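Bifunctional cytochrome P450/NADPH--P450 reductase (Deinococcus aerius, PDB 7F3H) hydroxylates organic substrates at a heme iron, probably as a self-sufficient P450 whose heme domain is fused to its own NADPH-dependent reductase. Local coordinates at residues K133-A145 / P446-P458. Residues are numbered along the deposited sequence; the frame is centred on the assembly and turned at random.
Sequences KWERTQGQDVRVA and PEDFALRVRERRP
Gln138 reaches across to Glu455 with an extended chain. Its CB and CG lie against Val453 O, and CD comes up to Glu455 N and CG; OE1 then accepts a nearly straight bond from Glu455 N (2.9 Å, 178°), the donor lying well above the amide's carbonyl plane, while NE2 gives a bond to Glu455 OE2 (3.2 Å) from above the carboxylate and a weak one back to Glu135 O. Held at both ends, the amide is fixed in its rotation. The carboxylates of Glu455 and Glu135 stand close, and Lys425, salt-bridged to both, probably offsets their charge. Past the type II turn Thr137 to Gln140, Arg452 meets Asp141 side-on: NE (2.9 Å) and NH2 (3.0 Å) both grip Asp141 OD1, the two flat groups nearly coplanar, and Asp141 OD2 goes to Tyr432. A water joins Gln140 O to Val453 N. Then the backbones pair directly, Val142 N to Leu451 O and Leu451 N to Val142 O, and Val144 N bonds to Phe449 O. Val144 CG2 sits over one face of the Phe449 ring (4.2 Å to its centroid) and presses on Leu451 CG (3.5 Å). Val453 CG1 touches Trp134 CE3. Strand 142-143, linking helices 113-137 and 144-161, edges a small three-stranded antiparallel sheet of the P450 fold; its middle strand, 450-455, also pairs with 426-429, while Val144 and Pro446 pack on 254-285, the long helix I.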
loop_
_atom_site.group_PDB
_atom_site.type_symbol
_atom_site.label_atom_id
_atom_site.label_comp_id
_atom_site.label_asym_id
_atom_site.label_seq_id
_atom_site.Cartn_x
_atom_site.Cartn_y
_atom_site.Cartn_z
ATOM N N LYS A 133 10.689 -20.650 -6.507
ATOM C CA LYS A 133 11.989 -20.070 -6.194
ATOM C C LYS A 133 12.436 -20.468 -4.793
ATOM O O LYS A 133 13.568 -20.923 -4.597
ATOM C CB LYS A 133 11.945 -18.549 -6.325
ATOM C CG LYS A 133 13.332 -17.915 -6.208
ATOM C CD LYS A 133 13.265 -16.391 -6.322
ATOM C CE LYS A 133 14.600 -15.721 -6.031
ATOM N NZ LYS A 133 14.424 -14.262 -5.839
ATOM N N TRP A 134 11.534 -20.373 -3.815
ATOM C CA TRP A 134 11.948 -20.677 -2.456
ATOM C C TRP A 134 12.254 -22.159 -2.322
ATOM O O TRP A 134 13.235 -22.530 -1.664
ATOM C CB TRP A 134 10.884 -20.211 -1.468
ATOM C CG TRP A 134 10.785 -18.711 -1.346
ATOM C CD1 TRP A 134 11.322 -17.769 -2.186
ATOM C CD2 TRP A 134 10.073 -17.976 -0.332
ATOM N NE1 TRP A 134 10.989 -16.493 -1.753
ATOM C CE2 TRP A 134 10.222 -16.598 -0.623
ATOM C CE3 TRP A 134 9.311 -18.352 0.786
ATOM C CZ2 TRP A 134 9.646 -15.604 0.167
ATOM C CZ3 TRP A 134 8.741 -17.367 1.562
ATOM C CH2 TRP A 134 8.913 -16.007 1.255
ATOM N N GLU A 135 11.516 -23.014 -3.056
ATOM C CA GLU A 135 11.890 -24.428 -3.063
ATOM C C GLU A 135 13.316 -24.575 -3.554
ATOM O O GLU A 135 14.141 -25.248 -2.920
ATOM C CB GLU A 135 10.960 -25.257 -3.944
ATOM C CG GLU A 135 9.847 -25.993 -3.257
ATOM C CD GLU A 135 8.916 -26.716 -4.253
ATOM O OE1 GLU A 135 8.643 -26.184 -5.364
ATOM O OE2 GLU A 135 8.514 -27.863 -3.950
ATOM N N ARG A 136 13.634 -23.882 -4.651
ATOM C CA ARG A 136 14.919 -24.017 -5.319
ATOM C C ARG A 136 16.072 -23.548 -4.458
ATOM O O ARG A 136 17.198 -23.997 -4.682
ATOM C CB ARG A 136 14.921 -23.195 -6.615
ATOM C CG ARG A 136 14.148 -23.822 -7.761
ATOM C CD ARG A 136 14.274 -23.028 -9.070
ATOM N NE ARG A 136 13.137 -22.143 -9.336
ATOM C CZ ARG A 136 13.262 -20.828 -9.454
ATOM N NH1 ARG A 136 14.470 -20.285 -9.314
ATOM N NH2 ARG A 136 12.204 -20.062 -9.712
ATOM N N THR A 137 15.829 -22.674 -3.459
ATOM C CA THR A 137 16.953 -22.035 -2.779
ATOM C C THR A 137 16.962 -22.276 -1.273
ATOM O O THR A 137 17.655 -21.555 -0.548
ATOM C CB THR A 137 17.004 -20.538 -3.099
ATOM O OG1 THR A 137 15.776 -19.912 -2.729
ATOM C CG2 THR A 137 17.241 -20.312 -4.596
ATOM N N GLN A 138 16.242 -23.308 -0.809
ATOM C CA GLN A 138 16.165 -23.671 0.597
ATOM C C GLN A 138 17.537 -23.568 1.258
ATOM O O GLN A 138 18.554 -23.953 0.676
ATOM C CB GLN A 138 15.635 -25.105 0.732
ATOM C CG GLN A 138 14.154 -25.288 0.522
ATOM C CD GLN A 138 13.731 -26.750 0.678
ATOM O OE1 GLN A 138 13.743 -27.311 1.785
ATOM N NE2 GLN A 138 13.352 -27.372 -0.434
ATOM N N GLY A 139 17.565 -23.009 2.466
ATOM C CA GLY A 139 18.791 -22.815 3.198
ATOM C C GLY A 139 19.508 -21.510 2.884
ATOM O O GLY A 139 20.093 -20.904 3.795
ATOM N N GLN A 140 19.445 -21.040 1.629
ATOM C CA GLN A 140 19.953 -19.723 1.271
ATOM C C GLN A 140 19.005 -18.629 1.776
ATOM O O GLN A 140 17.801 -18.852 1.985
ATOM C CB GLN A 140 20.121 -19.613 -0.238
ATOM C CG GLN A 140 20.842 -20.799 -0.845
ATOM C CD GLN A 140 20.888 -20.738 -2.366
ATOM O OE1 GLN A 140 21.222 -19.707 -2.950
ATOM N NE2 GLN A 140 20.589 -21.857 -3.012
ATOM N N ASP A 141 19.570 -17.431 1.980
ATOM C CA ASP A 141 18.796 -16.284 2.461
ATOM C C ASP A 141 17.692 -15.913 1.480
ATOM O O ASP A 141 17.949 -15.630 0.304
ATOM C CB ASP A 141 19.693 -15.059 2.689
ATOM C CG ASP A 141 20.581 -15.202 3.885
ATOM O OD1 ASP A 141 20.371 -16.159 4.668
ATOM O OD2 ASP A 141 21.497 -14.378 4.046
ATOM N N VAL A 142 16.465 -15.901 1.977
ATOM C CA VAL A 142 15.354 -15.284 1.277
ATOM C C VAL A 142 15.366 -13.785 1.557
ATOM O O VAL A 142 15.462 -13.366 2.718
ATOM C CB VAL A 142 14.036 -15.937 1.706
ATOM C CG1 VAL A 142 12.846 -15.008 1.411
ATOM C CG2 VAL A 142 13.898 -17.267 0.990
ATOM N N ARG A 143 15.374 -12.975 0.486
ATOM C CA ARG A 143 15.280 -11.518 0.576
ATOM C C ARG A 143 13.799 -11.145 0.516
ATOM O O ARG A 143 13.203 -11.030 -0.566
ATOM C CB ARG A 143 16.102 -10.865 -0.536
ATOM C CG ARG A 143 17.572 -11.341 -0.527
ATOM C CD ARG A 143 18.501 -10.507 -1.381
ATOM N NE ARG A 143 19.265 -9.552 -0.577
ATOM C CZ ARG A 143 19.226 -8.227 -0.747
ATOM N NH1 ARG A 143 18.458 -7.692 -1.705
ATOM N NH2 ARG A 143 19.956 -7.429 0.032
ATOM N N VAL A 144 13.203 -10.931 1.689
ATOM C CA VAL A 144 11.748 -10.964 1.798
ATOM C C VAL A 144 11.122 -9.806 1.026
ATOM O O VAL A 144 10.275 -10.010 0.149
ATOM C CB VAL A 144 11.329 -10.975 3.273
ATOM C CG1 VAL A 144 9.829 -10.806 3.387
ATOM C CG2 VAL A 144 11.797 -12.286 3.957
ATOM N N ALA A 145 11.531 -8.573 1.345
ATOM C CA ALA A 145 11.022 -7.409 0.637
ATOM C C ALA A 145 11.182 -7.581 -0.867
ATOM O O ALA A 145 10.254 -7.312 -1.647
ATOM C CB ALA A 145 11.768 -6.162 1.112
ATOM N N PRO A 446 9.794 -3.131 5.558
ATOM C CA PRO A 446 10.974 -3.669 6.260
ATOM C C PRO A 446 12.131 -3.848 5.294
ATOM O O PRO A 446 11.935 -4.266 4.154
ATOM C CB PRO A 446 10.494 -5.006 6.851
ATOM C CG PRO A 446 9.206 -5.294 6.310
ATOM C CD PRO A 446 8.676 -4.104 5.544
ATOM N N GLU A 447 13.311 -3.391 5.713
ATOM C CA GLU A 447 14.489 -3.383 4.859
ATOM C C GLU A 447 15.505 -4.375 5.411
ATOM O O GLU A 447 15.582 -4.573 6.626
ATOM C CB GLU A 447 15.054 -1.965 4.799
ATOM C CG GLU A 447 15.814 -1.620 3.539
ATOM C CD GLU A 447 16.352 -0.209 3.591
ATOM O OE1 GLU A 447 16.442 0.327 4.714
ATOM O OE2 GLU A 447 16.585 0.400 2.523
ATOM N N ASP A 448 16.270 -5.014 4.521
ATOM C CA ASP A 448 17.360 -5.916 4.917
ATOM C C ASP A 448 16.853 -7.060 5.796
ATOM O O ASP A 448 17.571 -7.559 6.681
ATOM C CB ASP A 448 18.482 -5.147 5.635
ATOM C CG ASP A 448 18.912 -3.907 4.873
ATOM O OD1 ASP A 448 19.060 -4.003 3.631
ATOM O OD2 ASP A 448 19.059 -2.835 5.518
ATOM N N PHE A 449 15.617 -7.477 5.532
ATOM C CA PHE A 449 14.935 -8.554 6.238
ATOM C C PHE A 449 15.198 -9.863 5.489
ATOM O O PHE A 449 14.718 -10.062 4.375
ATOM C CB PHE A 449 13.440 -8.224 6.323
ATOM C CG PHE A 449 12.571 -9.298 6.958
ATOM C CD1 PHE A 449 13.085 -10.222 7.881
ATOM C CD2 PHE A 449 11.203 -9.341 6.669
ATOM C CE1 PHE A 449 12.232 -11.214 8.496
ATOM C CE2 PHE A 449 10.366 -10.299 7.281
ATOM C CZ PHE A 449 10.893 -11.247 8.190
ATOM N N ALA A 450 16.007 -10.724 6.070
ATOM C CA ALA A 450 16.265 -12.046 5.530
ATOM C C ALA A 450 15.635 -13.105 6.439
ATOM O O ALA A 450 15.696 -12.992 7.665
ATOM C CB ALA A 450 17.781 -12.281 5.400
ATOM N N LEU A 451 15.056 -14.143 5.838
ATOM C CA LEU A 451 14.708 -15.353 6.570
ATOM C C LEU A 451 15.182 -16.565 5.780
ATOM O O LEU A 451 15.709 -16.436 4.669
ATOM C CB LEU A 451 13.196 -15.440 6.859
ATOM C CG LEU A 451 12.166 -15.331 5.737
ATOM C CD1 LEU A 451 12.047 -16.650 4.964
ATOM C CD2 LEU A 451 10.828 -14.914 6.329
ATOM N N ARG A 452 15.045 -17.748 6.395
ATOM C CA ARG A 452 15.324 -19.021 5.742
ATOM C C ARG A 452 14.106 -19.939 5.797
ATOM O O ARG A 452 13.321 -19.896 6.747
ATOM C CB ARG A 452 16.536 -19.690 6.370
ATOM C CG ARG A 452 17.811 -19.256 5.675
ATOM C CD ARG A 452 19.043 -19.634 6.463
ATOM N NE ARG A 452 20.083 -18.653 6.214
ATOM C CZ ARG A 452 21.236 -18.615 6.858
ATOM N NH1 ARG A 452 21.516 -19.519 7.789
ATOM N NH2 ARG A 452 22.110 -17.663 6.576
ATOM N N VAL A 453 13.920 -20.757 4.754
ATOM C CA VAL A 453 12.761 -21.647 4.702
ATOM C C VAL A 453 13.208 -23.082 4.449
ATOM O O VAL A 453 14.226 -23.341 3.788
ATOM C CB VAL A 453 11.712 -21.231 3.639
ATOM C CG1 VAL A 453 11.100 -19.909 3.992
ATOM C CG2 VAL A 453 12.295 -21.195 2.244
ATOM N N ARG A 454 12.424 -24.027 4.983
ATOM C CA ARG A 454 12.677 -25.440 4.727
ATOM C C ARG A 454 11.358 -26.153 4.446
ATOM O O ARG A 454 10.357 -25.921 5.130
ATOM C CB ARG A 454 13.413 -26.086 5.919
ATOM C CG ARG A 454 13.941 -27.491 5.658
ATOM C CD ARG A 454 13.892 -28.405 6.905
ATOM N NE ARG A 454 12.663 -28.222 7.679
ATOM C CZ ARG A 454 12.577 -28.384 8.998
ATOM N NH1 ARG A 454 13.687 -28.642 9.708
ATOM N NH2 ARG A 454 11.399 -28.175 9.614
ATOM N N GLU A 455 11.355 -27.029 3.437
ATOM C CA GLU A 455 10.160 -27.819 3.132
ATOM C C GLU A 455 9.598 -28.479 4.391
ATOM O O GLU A 455 10.321 -29.154 5.127
ATOM C CB GLU A 455 10.500 -28.889 2.094
ATOM C CG GLU A 455 10.180 -28.495 0.664
ATOM C CD GLU A 455 10.648 -29.536 -0.353
ATOM O OE1 GLU A 455 9.891 -29.801 -1.311
ATOM O OE2 GLU A 455 11.767 -30.094 -0.191
ATOM N N ARG A 456 8.302 -28.287 4.632
ATOM C CA ARG A 456 7.649 -29.005 5.713
ATOM C C ARG A 456 7.547 -30.489 5.373
ATOM O O ARG A 456 7.129 -30.865 4.271
ATOM C CB ARG A 456 6.268 -28.410 5.987
ATOM C CG ARG A 456 6.330 -26.989 6.529
ATOM C CD ARG A 456 4.959 -26.373 6.627
ATOM N NE ARG A 456 4.222 -26.926 7.758
ATOM C CZ ARG A 456 2.892 -26.972 7.854
ATOM N NH1 ARG A 456 2.124 -26.478 6.880
ATOM N NH2 ARG A 456 2.337 -27.506 8.942
ATOM N N ARG A 457 7.901 -31.306 6.302
ATOM C CA ARG A 457 7.831 -32.718 5.965
ATOM C C ARG A 457 6.437 -33.258 6.296
ATOM O O ARG A 457 5.731 -32.675 7.128
ATOM C CB ARG A 457 8.896 -33.487 6.732
ATOM C CG ARG A 457 10.276 -32.865 6.656
ATOM C CD ARG A 457 11.240 -33.533 7.637
ATOM N NE ARG A 457 12.600 -33.039 7.472
ATOM C CZ ARG A 457 13.343 -32.529 8.450
ATOM N NH1 ARG A 457 12.834 -32.435 9.671
ATOM N NH2 ARG A 457 14.582 -32.097 8.201
ATOM N N PRO A 458 6.008 -34.355 5.642
ATOM C CA PRO A 458 4.608 -34.826 5.821
ATOM C C PRO A 458 4.162 -35.003 7.262
ATOM O O PRO A 458 3.103 -34.502 7.656
ATOM C CB PRO A 458 4.613 -36.159 5.058
ATOM C CG PRO A 458 5.560 -35.881 3.929
ATOM C CD PRO A 458 6.701 -35.106 4.582
HETATM O O HOH W 1 15.679 -20.281 2.482
#